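Local coordinates for methyltransferase (Pyrococcus horikoshii, PDB 1IXK), which probably transfers methyl groups from S-adenosyl-L-methionine to carbon 5 of cytidine in RNA, as a member of the RsmB/NOP family, at residues Q26-R31 with R296-V301; M108-A113 with G130-Y135; V122-A127 with L192-C197; S245-E250 with S305-A310; N254-Q259 with I285-E290. All blocks are in the same frame, centred on the assembly; numbering follows the deposited sequence.

Interactions 2, 3 and 4 form the core around the predicted cofactor and nucleophile sites, with centres 9 Å (2 and 3) and 13 Å (3 and 4) apart. Interactions 1, 3 and 4 reach one mixed sheet. Strand 188-194 pairs with strand 240-246, which pairs with strand 307-314, itself flanked by strand 295-297. A disulfide between Cys197 and Cys247 also joins interactions 3 and 4. Interaction 1 ties the N-terminal helical part to this sheet; along the chain it encloses interactions 2, 3 and 5 and alternates with interaction 4, whose second segment comes last. Interaction 5, nested within interaction 4, fastens a loop at the surface. Arg296 and Glu255 link interactions 1 and 5 by a salt bridge.

Interaction 1. Residues Q26-R31 with R296-V301; sequences QLWGER and RLYPDV
Trp28 and Arg31 of the N-terminal helical part reach across to Tyr298 and Asp300, which follow strand 295-297 of the large mixed sheet; a type II' beta turn from Trp28 to Arg31 links the two residues that reach across. Trp28, at the end of helix 18-28, comes first. Its NE1 donates to Tyr298 OH at 2.9 Å, with the hydroxyl tilted 25° out of the indole plane. Farther round the same rim, CZ2 lies 3.5 Å from NH1 of Arg296, whose NE is held by Glu255. Gly29 then leaves the helix with positive phi, and the chain turns back. Arg31 follows with its side chain extended and crosses that of Asp300 at about a right angle. It grips the carboxylate side-on: NE bonds OD2 at 2.9 Å and NH2 bonds OD1 at 3.0 Å, each on a syn lone pair. Its CZ also stands 4.3 Å from the Tyr298 ring centroid, over the face, a cation-pi contact, and Glu276 makes a second salt bridge to NH2. An alanine here would probably leave both carboxylates without their cationic mate and one face of the tyrosine without its cover. At the outer margin both methyls of Val301, CG1 and CG2, touch Arg31 NH2, each at 3.8 Å.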
# COMPACT_ATOMS: atom_id res chain seq x y z
N GLN A 26 -13.41 -20.64 -3.42
CA GLN A 26 -12.36 -21.51 -3.93
C GLN A 26 -10.99 -21.12 -3.39
O GLN A 26 -10.09 -21.95 -3.25
CB GLN A 26 -12.32 -21.46 -5.46
CG GLN A 26 -13.60 -21.91 -6.12
CD GLN A 26 -13.50 -21.89 -7.62
OE1 GLN A 26 -13.11 -20.89 -8.22
NE2 GLN A 26 -13.87 -23.00 -8.25
N LEU A 27 -10.83 -19.84 -3.06
CA LEU A 27 -9.57 -19.34 -2.55
C LEU A 27 -9.42 -19.49 -1.04
O LEU A 27 -8.35 -19.83 -0.55
CB LEU A 27 -9.39 -17.87 -2.93
CG LEU A 27 -9.17 -17.60 -4.43
CD1 LEU A 27 -9.27 -16.11 -4.72
CD2 LEU A 27 -7.80 -18.14 -4.84
N TRP A 28 -10.51 -19.25 -0.31
CA TRP A 28 -10.45 -19.31 1.15
C TRP A 28 -11.46 -20.22 1.85
O TRP A 28 -11.49 -20.28 3.07
CB TRP A 28 -10.56 -17.89 1.71
CG TRP A 28 -9.49 -16.96 1.20
CD1 TRP A 28 -8.16 -17.00 1.52
CD2 TRP A 28 -9.64 -15.92 0.23
NE1 TRP A 28 -7.48 -16.04 0.81
CE2 TRP A 28 -8.37 -15.36 0.01
CE3 TRP A 28 -10.74 -15.40 -0.47
CZ2 TRP A 28 -8.15 -14.31 -0.89
CZ3 TRP A 28 -10.52 -14.35 -1.37
CH2 TRP A 28 -9.24 -13.82 -1.56
N GLY A 29 -12.29 -20.92 1.08
CA GLY A 29 -13.28 -21.79 1.69
C GLY A 29 -14.24 -21.03 2.57
O GLY A 29 -14.62 -19.90 2.25
N GLU A 30 -14.63 -21.62 3.70
CA GLU A 30 -15.57 -20.98 4.62
C GLU A 30 -15.10 -19.62 5.14
O GLU A 30 -15.92 -18.79 5.53
CB GLU A 30 -15.88 -21.90 5.81
CG GLU A 30 -14.66 -22.43 6.56
CD GLU A 30 -14.08 -23.69 5.94
OE1 GLU A 30 -13.63 -23.64 4.77
OE2 GLU A 30 -14.07 -24.73 6.63
N ARG A 31 -13.79 -19.39 5.14
CA ARG A 31 -13.26 -18.11 5.61
C ARG A 31 -13.72 -16.99 4.68
O ARG A 31 -13.74 -15.82 5.06
CB ARG A 31 -11.73 -18.15 5.66
CG ARG A 31 -11.10 -16.87 6.19
CD ARG A 31 -9.58 -16.89 6.08
NE ARG A 31 -8.99 -15.65 6.59
CZ ARG A 31 -7.68 -15.41 6.63
NH1 ARG A 31 -6.82 -16.31 6.19
NH2 ARG A 31 -7.24 -14.25 7.11
N ARG A 296 0.01 -10.91 2.47
CA ARG A 296 -1.36 -10.44 2.33
C ARG A 296 -1.92 -10.07 3.69
O ARG A 296 -1.63 -10.74 4.69
CB ARG A 296 -2.26 -11.53 1.73
CG ARG A 296 -2.27 -11.60 0.22
CD ARG A 296 -3.17 -12.75 -0.24
NE ARG A 296 -3.31 -12.81 -1.69
CZ ARG A 296 -4.42 -12.50 -2.34
NH1 ARG A 296 -5.50 -12.10 -1.67
NH2 ARG A 296 -4.47 -12.61 -3.66
N LEU A 297 -2.71 -9.01 3.72
CA LEU A 297 -3.36 -8.57 4.95
C LEU A 297 -4.84 -8.80 4.67
O LEU A 297 -5.33 -8.49 3.58
CB LEU A 297 -3.11 -7.08 5.22
CG LEU A 297 -1.68 -6.67 5.58
CD1 LEU A 297 -1.63 -5.16 5.80
CD2 LEU A 297 -1.22 -7.42 6.83
N TYR A 298 -5.54 -9.35 5.65
CA TYR A 298 -6.97 -9.64 5.51
C TYR A 298 -7.79 -8.84 6.50
O TYR A 298 -7.41 -8.69 7.66
CB TYR A 298 -7.20 -11.13 5.72
CG TYR A 298 -6.64 -12.00 4.62
CD1 TYR A 298 -7.28 -12.08 3.38
CD2 TYR A 298 -5.48 -12.75 4.81
CE1 TYR A 298 -6.78 -12.89 2.37
CE2 TYR A 298 -4.97 -13.56 3.80
CZ TYR A 298 -5.63 -13.63 2.58
OH TYR A 298 -5.15 -14.45 1.59
N PRO A 299 -8.95 -8.33 6.07
CA PRO A 299 -9.82 -7.54 6.94
C PRO A 299 -10.38 -8.30 8.13
O PRO A 299 -10.80 -7.69 9.11
CB PRO A 299 -10.91 -7.05 5.99
CG PRO A 299 -10.99 -8.16 4.99
CD PRO A 299 -9.54 -8.48 4.73
N ASP A 300 -10.37 -9.63 8.07
CA ASP A 300 -10.91 -10.42 9.18
C ASP A 300 -9.90 -10.65 10.30
O ASP A 300 -10.28 -11.09 11.39
CB ASP A 300 -11.47 -11.75 8.66
CG ASP A 300 -10.39 -12.69 8.13
OD1 ASP A 300 -9.37 -12.19 7.61
OD2 ASP A 300 -10.60 -13.92 8.21
N VAL A 301 -8.63 -10.35 10.06
CA VAL A 301 -7.62 -10.54 11.09
C VAL A 301 -6.73 -9.31 11.32
O VAL A 301 -6.25 -9.09 12.43
CB VAL A 301 -6.71 -11.76 10.80
CG1 VAL A 301 -7.54 -13.03 10.71
CG2 VAL A 301 -5.96 -11.55 9.51

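Interaction 2. Residues M108-A113 with G130-Y135; sequences MYPPVA and GGKTSY
Tyr135 CG stands anti to its backbone N (chi1 -156°), which directs the ring from helix 131-139 over to Pro111, Met108 and Val112 of helix 105-114. Lys132, one turn earlier, has CG anti to its carbonyl carbon (chi1 -66°), so the start of its chain runs beside the Pro111 ring. The two short helical segments are inclined at -30° with their axes 9.0 Å apart, and side chains fill the interval. Tyr135 carries most of it. Pro111 CB lies 3.8 Å from Tyr135 CB and nearly as close to the first ring carbon. CB of Met108, a selenomethionine, meets CE1 in the ring plane, at the edge, at 3.7 Å. At the far end of the ring, Val112 CG2 sits 3.5 Å from CZ, on an oblique approach. The Lys132 chain crosses Pro111 at about a right angle, CB to CG at 3.8 Å, and continues to Pro110, whose CG is 4.0 Å from Lys132 CE. The contact between the segments is thus apolar, and polar ends find partners elsewhere: Tyr135 OH bonds Glu78, whereas Lys132 NZ makes a long, weak ion pair with Asp194. Gly130, Gly131 and Lys132 belong to the predicted S-adenosyl-L-methionine site, with Gly130 as N-cap. The two prolines lack an N-H for the preceding turn, and the helix is kinked there. Behind it lies strand 307-314, where Pro110 touches Phe307 and Ala113 touches Ile309; on the other helix, Ser134 packs against helix 153-166, and strand 46-49 meets Met108 and Tyr135.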
# COMPACT_ATOMS: atom_id res chain seq x y z
N MSE A 108 0.73 2.26 5.30
CA MSE A 108 2.01 2.54 5.94
C MSE A 108 3.04 1.45 5.64
O MSE A 108 4.25 1.68 5.69
CB MSE A 108 1.83 2.65 7.46
CG MSE A 108 0.97 3.81 7.93
SE MSE A 108 0.86 3.92 9.76
CE MSE A 108 -0.66 4.85 9.94
N TYR A 109 2.56 0.26 5.31
CA TYR A 109 3.45 -0.87 5.04
C TYR A 109 4.42 -0.71 3.86
O TYR A 109 5.62 -0.90 4.02
CB TYR A 109 2.61 -2.15 4.84
CG TYR A 109 3.34 -3.46 5.10
CD1 TYR A 109 4.73 -3.50 5.17
CD2 TYR A 109 2.64 -4.65 5.25
CE1 TYR A 109 5.41 -4.71 5.38
CE2 TYR A 109 3.31 -5.86 5.46
CZ TYR A 109 4.69 -5.88 5.52
OH TYR A 109 5.36 -7.07 5.70
N PRO A 110 3.91 -0.34 2.67
CA PRO A 110 4.79 -0.18 1.49
C PRO A 110 6.03 0.69 1.68
O PRO A 110 7.14 0.25 1.38
CB PRO A 110 3.83 0.36 0.42
CG PRO A 110 2.55 -0.31 0.77
CD PRO A 110 2.50 -0.14 2.29
N PRO A 111 5.87 1.93 2.16
CA PRO A 111 7.05 2.78 2.34
C PRO A 111 8.07 2.17 3.30
O PRO A 111 9.28 2.21 3.05
CB PRO A 111 6.48 4.08 2.90
CG PRO A 111 5.05 4.07 2.48
CD PRO A 111 4.64 2.64 2.58
N VAL A 112 7.58 1.63 4.41
CA VAL A 112 8.46 1.03 5.41
C VAL A 112 9.17 -0.19 4.83
O VAL A 112 10.37 -0.37 5.04
CB VAL A 112 7.66 0.63 6.68
CG1 VAL A 112 8.57 -0.05 7.68
CG2 VAL A 112 7.02 1.87 7.30
N ALA A 113 8.44 -1.02 4.11
CA ALA A 113 9.03 -2.20 3.49
C ALA A 113 10.11 -1.81 2.48
O ALA A 113 11.16 -2.46 2.39
CB ALA A 113 7.95 -3.04 2.79
N GLY A 130 0.98 11.00 -2.40
CA GLY A 130 0.54 11.76 -1.25
C GLY A 130 1.09 11.25 0.08
O GLY A 130 2.23 11.52 0.43
N GLY A 131 0.25 10.52 0.81
CA GLY A 131 0.64 9.99 2.10
C GLY A 131 1.87 9.10 2.09
O GLY A 131 2.75 9.26 2.93
N LYS A 132 1.95 8.16 1.15
CA LYS A 132 3.10 7.27 1.08
C LYS A 132 4.36 8.01 0.65
O LYS A 132 5.46 7.67 1.07
CB LYS A 132 2.84 6.11 0.12
CG LYS A 132 1.74 5.16 0.56
CD LYS A 132 1.75 3.90 -0.29
CE LYS A 132 0.52 3.06 -0.03
NZ LYS A 132 -0.71 3.82 -0.36
N THR A 133 4.19 9.02 -0.20
CA THR A 133 5.32 9.79 -0.68
C THR A 133 5.99 10.53 0.47
O THR A 133 7.22 10.56 0.57
CB THR A 133 4.89 10.81 -1.75
OG1 THR A 133 4.07 10.15 -2.73
CG2 THR A 133 6.12 11.39 -2.44
N SER A 134 5.19 11.12 1.36
CA SER A 134 5.74 11.85 2.50
C SER A 134 6.34 10.88 3.52
O SER A 134 7.26 11.24 4.27
CB SER A 134 4.66 12.73 3.15
OG SER A 134 3.49 12.00 3.49
N TYR A 135 5.86 9.64 3.55
CA TYR A 135 6.42 8.66 4.47
C TYR A 135 7.84 8.36 3.98
O TYR A 135 8.79 8.30 4.77
CB TYR A 135 5.57 7.38 4.50
CG TYR A 135 5.70 6.57 5.78
CD1 TYR A 135 4.71 5.67 6.16
CD2 TYR A 135 6.81 6.72 6.63
CE1 TYR A 135 4.79 4.95 7.36
CE2 TYR A 135 6.91 6.00 7.83
CZ TYR A 135 5.89 5.11 8.18
OH TYR A 135 5.96 4.40 9.37

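Interaction 3. Residues V122-A127 with L192-C197; sequences VADMAA and LLDAPC
Asp124 and Leu192 are paired in parallel, with their side chains lying side by side on the same face of the sheet. This end is the tight one. Leu192 N donates to Ala123 O, and Met125 N to Leu192 O, both at 2.8 Å with N-H...O angles of 171°, two nearly straight bonds that set the parallel register. Just beyond, Asp124 OD1 and Asp194 OD2 approach to 2.8 Å; both are acceptors, so this is a close approach of like charges and not a hydrogen bond. Repulsion there is likely to be eased by donors around the pair. Ala126 N reaches OD1 of Asp124 at 3.0 Å from above the carboxylate plane, closing an Asx turn, and the Thr133 hydroxyl bonds OD2. Ala126 CB fits against the other carboxylate, 3.5 Å from Asp194 OD1. Past this point the chains diverge. Ala127 CB and Pro196 CG, both on exposed residues, come only to 4.4 Å, with no polar bond between them. Strands splaying at their C-terminal ends around a turn of small residues are characteristic of the Rossmann-like class I methyltransferase fold, and Ala126, Ala127 and Asp194 are predicted to bind S-adenosyl-L-methionine at these strand ends.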
# COMPACT_ATOMS: atom_id res chain seq x y z
N VAL A 122 14.87 7.82 -5.33
CA VAL A 122 13.64 7.05 -5.23
C VAL A 122 12.50 7.58 -6.08
O VAL A 122 12.44 8.77 -6.38
CB VAL A 122 13.18 7.02 -3.75
CG1 VAL A 122 11.93 6.19 -3.59
CG2 VAL A 122 14.31 6.47 -2.87
N ALA A 123 11.59 6.69 -6.48
CA ALA A 123 10.42 7.08 -7.25
C ALA A 123 9.15 6.47 -6.66
O ALA A 123 9.15 5.31 -6.24
CB ALA A 123 10.57 6.64 -8.71
N ASP A 124 8.09 7.26 -6.60
CA ASP A 124 6.79 6.77 -6.13
C ASP A 124 5.98 6.75 -7.43
O ASP A 124 5.73 7.79 -8.01
CB ASP A 124 6.15 7.74 -5.14
CG ASP A 124 4.88 7.18 -4.52
OD1 ASP A 124 4.28 6.26 -5.13
OD2 ASP A 124 4.47 7.66 -3.44
N MSE A 125 5.61 5.56 -7.89
CA MSE A 125 4.87 5.46 -9.14
C MSE A 125 3.35 5.51 -8.97
O MSE A 125 2.61 5.17 -9.89
CB MSE A 125 5.27 4.17 -9.87
CG MSE A 125 6.66 4.23 -10.51
SE MSE A 125 7.05 2.70 -11.37
CE MSE A 125 6.08 2.93 -12.92
N ALA A 126 2.90 5.96 -7.81
CA ALA A 126 1.47 6.06 -7.53
C ALA A 126 0.76 6.98 -8.50
O ALA A 126 1.35 7.93 -9.03
CB ALA A 126 1.24 6.55 -6.10
N ALA A 127 -0.52 6.71 -8.75
CA ALA A 127 -1.32 7.54 -9.63
C ALA A 127 -1.68 8.81 -8.87
O ALA A 127 -1.79 9.89 -9.44
CB ALA A 127 -2.59 6.80 -10.04
N LEU A 192 8.62 2.63 -5.47
CA LEU A 192 7.40 2.26 -4.77
C LEU A 192 6.29 2.19 -5.81
O LEU A 192 5.96 3.20 -6.44
CB LEU A 192 7.04 3.31 -3.71
CG LEU A 192 5.89 2.92 -2.77
CD1 LEU A 192 6.33 1.75 -1.88
CD2 LEU A 192 5.49 4.11 -1.90
N LEU A 193 5.73 1.00 -6.02
CA LEU A 193 4.64 0.82 -6.97
C LEU A 193 3.42 0.42 -6.17
O LEU A 193 3.12 -0.77 -6.00
CB LEU A 193 4.99 -0.27 -7.99
CG LEU A 193 3.90 -0.65 -9.00
CD1 LEU A 193 3.27 0.60 -9.63
CD2 LEU A 193 4.51 -1.54 -10.06
N ASP A 194 2.74 1.44 -5.66
CA ASP A 194 1.56 1.27 -4.84
C ASP A 194 0.30 1.64 -5.61
O ASP A 194 0.18 2.77 -6.09
CB ASP A 194 1.67 2.13 -3.58
CG ASP A 194 2.09 3.57 -3.89
OD1 ASP A 194 1.53 4.50 -3.27
OD2 ASP A 194 2.99 3.77 -4.74
N ALA A 195 -0.63 0.71 -5.72
CA ALA A 195 -1.87 0.96 -6.43
C ALA A 195 -2.89 1.60 -5.49
O ALA A 195 -2.83 1.39 -4.28
CB ALA A 195 -2.43 -0.33 -7.00
N PRO A 196 -3.82 2.40 -6.03
CA PRO A 196 -4.84 3.06 -5.20
C PRO A 196 -5.58 2.03 -4.36
O PRO A 196 -5.94 0.96 -4.85
CB PRO A 196 -5.75 3.71 -6.24
CG PRO A 196 -4.80 4.04 -7.35
CD PRO A 196 -3.98 2.78 -7.45
N CYS A 197 -5.80 2.35 -3.09
CA CYS A 197 -6.51 1.42 -2.22
C CYS A 197 -8.00 1.50 -2.48
O CYS A 197 -8.76 2.05 -1.68
CB CYS A 197 -6.22 1.73 -0.75
SG CYS A 197 -6.55 0.30 0.32

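Interaction 4. Residues S245-E250 with S305-A310; sequences STCSLE and SGFFIA
Thr246 and Phe308 form an antiparallel hydrogen-bonded pair, joined by two backbone bonds: Thr246 N to Phe308 O at 3.0 Å and Phe308 N to Thr246 O at 3.1 Å, both with N-H...O angles of 156°. Ser245 and Ile309 follow as a non-hydrogen-bonded pair. Weaker CA-H...O contacts extend the seam, from Ser245 CA to Phe308 O and, past the strand end, from Cys247 CA to Gly306 O, each 3.1 Å. Within the first segment two ST turns shape the bend that follows: Thr246 OG1 accepts from Ser248 N at 3.2 Å, and Ser248 OG from Glu250 N. Both hydroxyls have outside partners as well, Asn254 for Thr246 and Glu253 for Ser248. Side-chain packing centres on Phe307, whose CG is anti to its backbone N (chi1 -178°), placed so that the ring can reach Ser245 and Thr246. Its CD1 meets the backbone carbonyl Thr246 O obliquely at 3.4 Å, its CZ lies 4.0 Å from Ser245 CB, and Cys247 SG stands at the ring edge. An alanine here would probably open a gap beside Ser245 CB and leave that sulfur without its aromatic neighbour. The absence of a side chain at Gly306 makes room for Leu249 CD2, 3.7 Å from Gly306 CA. Cys247, the predicted nucleophile, is here bound in a disulfide to Cys197. Strand 307-314 lies between strands 240-246 and 295-297 in this part of the sheet; helix 105-114 packs on the Phe307 face through Tyr109 and Pro110, and helix 255-264 meets Phe308 through Glu255 and Ile258.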
# COMPACT_ATOMS: atom_id res chain seq x y z
N SER A 245 2.54 -3.17 -4.32
CA SER A 245 1.42 -3.38 -3.42
C SER A 245 0.10 -2.99 -4.05
O SER A 245 0.05 -2.14 -4.94
CB SER A 245 1.62 -2.58 -2.12
OG SER A 245 1.62 -1.19 -2.36
N THR A 246 -0.97 -3.63 -3.58
CA THR A 246 -2.32 -3.33 -4.07
C THR A 246 -3.29 -3.51 -2.91
O THR A 246 -2.93 -4.06 -1.86
CB THR A 246 -2.80 -4.32 -5.15
OG1 THR A 246 -3.24 -5.52 -4.51
CG2 THR A 246 -1.69 -4.64 -6.15
N CYS A 247 -4.52 -3.07 -3.11
CA CYS A 247 -5.57 -3.23 -2.11
C CYS A 247 -6.63 -4.12 -2.73
O CYS A 247 -7.83 -3.87 -2.60
CB CYS A 247 -6.16 -1.88 -1.72
SG CYS A 247 -5.22 -1.06 -0.39
N SER A 248 -6.17 -5.16 -3.41
CA SER A 248 -7.06 -6.10 -4.07
C SER A 248 -6.86 -7.51 -3.52
O SER A 248 -5.77 -7.87 -3.09
CB SER A 248 -6.77 -6.11 -5.57
OG SER A 248 -7.46 -7.15 -6.24
N LEU A 249 -7.93 -8.30 -3.54
CA LEU A 249 -7.87 -9.68 -3.07
C LEU A 249 -7.63 -10.62 -4.24
O LEU A 249 -7.30 -11.80 -4.05
CB LEU A 249 -9.18 -10.07 -2.40
CG LEU A 249 -9.56 -9.37 -1.10
CD1 LEU A 249 -10.99 -9.75 -0.72
CD2 LEU A 249 -8.57 -9.78 -0.01
N GLU A 250 -7.79 -10.11 -5.46
CA GLU A 250 -7.66 -10.92 -6.67
C GLU A 250 -6.24 -11.39 -7.00
O GLU A 250 -5.32 -10.58 -7.12
CB GLU A 250 -8.20 -10.18 -7.90
CG GLU A 250 -9.53 -9.45 -7.73
CD GLU A 250 -10.60 -10.31 -7.08
OE1 GLU A 250 -10.70 -11.51 -7.40
OE2 GLU A 250 -11.36 -9.76 -6.25
N SER A 305 -7.92 -3.13 4.89
CA SER A 305 -8.63 -3.54 3.69
C SER A 305 -7.84 -4.75 3.19
O SER A 305 -6.79 -5.06 3.74
CB SER A 305 -8.56 -2.44 2.62
OG SER A 305 -9.05 -1.20 3.11
N GLY A 306 -8.35 -5.44 2.18
CA GLY A 306 -7.62 -6.57 1.63
C GLY A 306 -6.35 -5.94 1.09
O GLY A 306 -6.42 -4.93 0.40
N PHE A 307 -5.19 -6.53 1.38
CA PHE A 307 -3.92 -5.94 0.97
C PHE A 307 -2.91 -7.00 0.50
O PHE A 307 -2.94 -8.13 0.98
CB PHE A 307 -3.36 -5.18 2.19
CG PHE A 307 -2.08 -4.46 1.95
CD1 PHE A 307 -2.06 -3.21 1.32
CD2 PHE A 307 -0.87 -5.00 2.39
CE1 PHE A 307 -0.87 -2.51 1.16
CE2 PHE A 307 0.32 -4.31 2.23
CZ PHE A 307 0.32 -3.06 1.61
N PHE A 308 -2.04 -6.63 -0.43
CA PHE A 308 -1.02 -7.54 -0.96
C PHE A 308 0.25 -6.73 -1.13
O PHE A 308 0.22 -5.60 -1.61
CB PHE A 308 -1.44 -8.09 -2.33
CG PHE A 308 -0.37 -8.90 -3.01
CD1 PHE A 308 -0.16 -10.23 -2.66
CD2 PHE A 308 0.43 -8.34 -4.01
CE1 PHE A 308 0.81 -11.00 -3.30
CE2 PHE A 308 1.41 -9.10 -4.66
CZ PHE A 308 1.60 -10.43 -4.30
N ILE A 309 1.38 -7.32 -0.75
CA ILE A 309 2.64 -6.62 -0.90
C ILE A 309 3.78 -7.58 -1.18
O ILE A 309 3.84 -8.66 -0.60
CB ILE A 309 2.99 -5.81 0.38
CG1 ILE A 309 4.32 -5.07 0.18
CG2 ILE A 309 3.08 -6.75 1.59
CD1 ILE A 309 4.68 -4.10 1.31
N ALA A 310 4.68 -7.18 -2.08
CA ALA A 310 5.83 -7.99 -2.44
C ALA A 310 7.06 -7.11 -2.55
O ALA A 310 6.99 -5.98 -3.05
CB ALA A 310 5.59 -8.70 -3.76

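Interaction 5. Residues N254-Q259 with I285-E290; sequences NEFVIQ and IELSEE
Gln259 reaches from helix 255-264 to Ser288 in the loop between strands 276-277 and 295-297, and its amide binds at two points. OE1 takes the backbone N-H of Ser288 at 2.7 Å in an almost straight bond, with an N-H...O angle of 176°. NE2 gives a hydrogen to Ser288 OG at 2.9 Å; the oxygen lies in the amide plane, but the bond is more bent, 143° at the hydrogen. NE2 also bonds Asp263. Gln259 CG is anti to its backbone N, and the bend at the next torsion (chi2 66°) swings CD toward the loop. The Gln259 and Leu287 side chains run antiparallel past one another, with Gln259 CG 4.1 Å from Leu287 CD2. The other methyl, Leu287 CD1, presses on Glu255 CB at 3.5 Å and reaches the edge of the Phe256 ring, 4.4 Å from its CD1. Glu255 therefore offers only its aliphatic base to the loop. Its chain bends away, and its carboxylate is satisfied by a salt bridge to Arg296 and by the backbone N of Leu279. Asn254, the N-cap residue, makes no capping bond with its side chain, which serves Thr246 and Ser248 O instead. Gln259, Phe256 and Leu287 also touch a crystal neighbour, which may affect details at this surface. Away from the annotated sites, the helix and loop are thus joined by neutral bonds and a leucine, and the Ser288 N-H fixes which end of the amide is oxygen, since an NH2 group there would set donor against donor.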
# COMPACT_ATOMS: atom_id res chain seq x y z
N ASN A 254 -2.36 -9.66 -8.12
CA ASN A 254 -1.32 -9.86 -7.13
C ASN A 254 -0.30 -10.95 -7.48
O ASN A 254 0.68 -10.70 -8.19
CB ASN A 254 -1.95 -10.18 -5.77
CG ASN A 254 -2.83 -9.05 -5.24
OD1 ASN A 254 -2.60 -7.88 -5.54
ND2 ASN A 254 -3.83 -9.40 -4.43
N GLU A 255 -0.54 -12.16 -6.97
CA GLU A 255 0.34 -13.29 -7.22
C GLU A 255 0.65 -13.55 -8.70
O GLU A 255 1.78 -13.87 -9.06
CB GLU A 255 -0.25 -14.56 -6.60
CG GLU A 255 -0.21 -14.60 -5.07
CD GLU A 255 -1.40 -13.94 -4.40
OE1 GLU A 255 -2.25 -13.35 -5.10
OE2 GLU A 255 -1.48 -14.01 -3.16
N PHE A 256 -0.37 -13.43 -9.55
CA PHE A 256 -0.18 -13.65 -10.99
C PHE A 256 0.79 -12.65 -11.60
O PHE A 256 1.60 -12.99 -12.47
CB PHE A 256 -1.52 -13.54 -11.72
CG PHE A 256 -2.41 -14.74 -11.58
CD1 PHE A 256 -2.18 -15.70 -10.60
CD2 PHE A 256 -3.52 -14.90 -12.41
CE1 PHE A 256 -3.03 -16.80 -10.44
CE2 PHE A 256 -4.37 -15.99 -12.27
CZ PHE A 256 -4.13 -16.94 -11.28
N VAL A 257 0.70 -11.40 -11.16
CA VAL A 257 1.59 -10.36 -11.67
C VAL A 257 3.00 -10.61 -11.18
O VAL A 257 3.97 -10.46 -11.94
CB VAL A 257 1.13 -8.96 -11.21
CG1 VAL A 257 2.12 -7.91 -11.68
CG2 VAL A 257 -0.26 -8.67 -11.75
N ILE A 258 3.13 -10.99 -9.91
CA ILE A 258 4.45 -11.27 -9.34
C ILE A 258 5.08 -12.50 -10.00
O ILE A 258 6.27 -12.50 -10.30
CB ILE A 258 4.36 -11.47 -7.81
CG1 ILE A 258 3.81 -10.20 -7.16
CG2 ILE A 258 5.74 -11.77 -7.22
CD1 ILE A 258 4.56 -8.95 -7.56
N GLN A 259 4.29 -13.55 -10.24
CA GLN A 259 4.82 -14.74 -10.89
C GLN A 259 5.31 -14.36 -12.29
O GLN A 259 6.36 -14.80 -12.75
CB GLN A 259 3.76 -15.83 -11.01
CG GLN A 259 4.31 -17.10 -11.67
CD GLN A 259 5.35 -17.79 -10.81
OE1 GLN A 259 5.04 -18.30 -9.75
NE2 GLN A 259 6.59 -17.80 -11.28
N ILE A 285 -3.78 -23.36 -9.25
CA ILE A 285 -2.68 -22.99 -10.13
C ILE A 285 -1.41 -22.92 -9.30
O ILE A 285 -1.27 -22.02 -8.48
CB ILE A 285 -2.92 -21.61 -10.78
CG1 ILE A 285 -4.28 -21.58 -11.48
CG2 ILE A 285 -1.78 -21.28 -11.73
CD1 ILE A 285 -4.46 -22.67 -12.52
N GLU A 286 -0.50 -23.86 -9.52
CA GLU A 286 0.75 -23.89 -8.77
C GLU A 286 1.74 -22.79 -9.15
O GLU A 286 2.24 -22.73 -10.27
CB GLU A 286 1.44 -25.26 -8.92
CG GLU A 286 1.08 -26.26 -7.82
CD GLU A 286 -0.07 -27.19 -8.19
OE1 GLU A 286 0.13 -28.07 -9.07
OE2 GLU A 286 -1.17 -27.05 -7.61
N LEU A 287 2.02 -21.91 -8.19
CA LEU A 287 2.95 -20.81 -8.39
C LEU A 287 4.26 -21.13 -7.68
O LEU A 287 4.34 -22.08 -6.91
CB LEU A 287 2.37 -19.52 -7.83
CG LEU A 287 1.02 -19.11 -8.43
CD1 LEU A 287 0.58 -17.75 -7.86
CD2 LEU A 287 1.15 -19.03 -9.95
N SER A 288 5.29 -20.34 -7.95
CA SER A 288 6.60 -20.55 -7.34
C SER A 288 6.51 -20.42 -5.82
O SER A 288 5.84 -19.52 -5.31
CB SER A 288 7.60 -19.53 -7.88
OG SER A 288 7.69 -19.61 -9.29
N GLU A 289 7.19 -21.31 -5.11
CA GLU A 289 7.21 -21.28 -3.66
C GLU A 289 7.77 -19.93 -3.21
O GLU A 289 7.44 -19.44 -2.14
CB GLU A 289 8.09 -22.42 -3.12
CG GLU A 289 8.31 -22.43 -1.60
CD GLU A 289 7.08 -22.84 -0.80
OE1 GLU A 289 6.05 -23.22 -1.41
OE2 GLU A 289 7.14 -22.80 0.44
N GLU A 290 8.60 -19.33 -4.05
CA GLU A 290 9.21 -18.04 -3.76
C GLU A 290 8.15 -16.96 -3.48
O GLU A 290 8.41 -15.99 -2.76
CB GLU A 290 10.12 -17.62 -4.93
CG GLU A 290 10.57 -16.17 -4.94
CD GLU A 290 11.74 -15.93 -5.90
OE1 GLU A 290 11.76 -16.51 -7.00
OE2 GLU A 290 12.65 -15.14 -5.54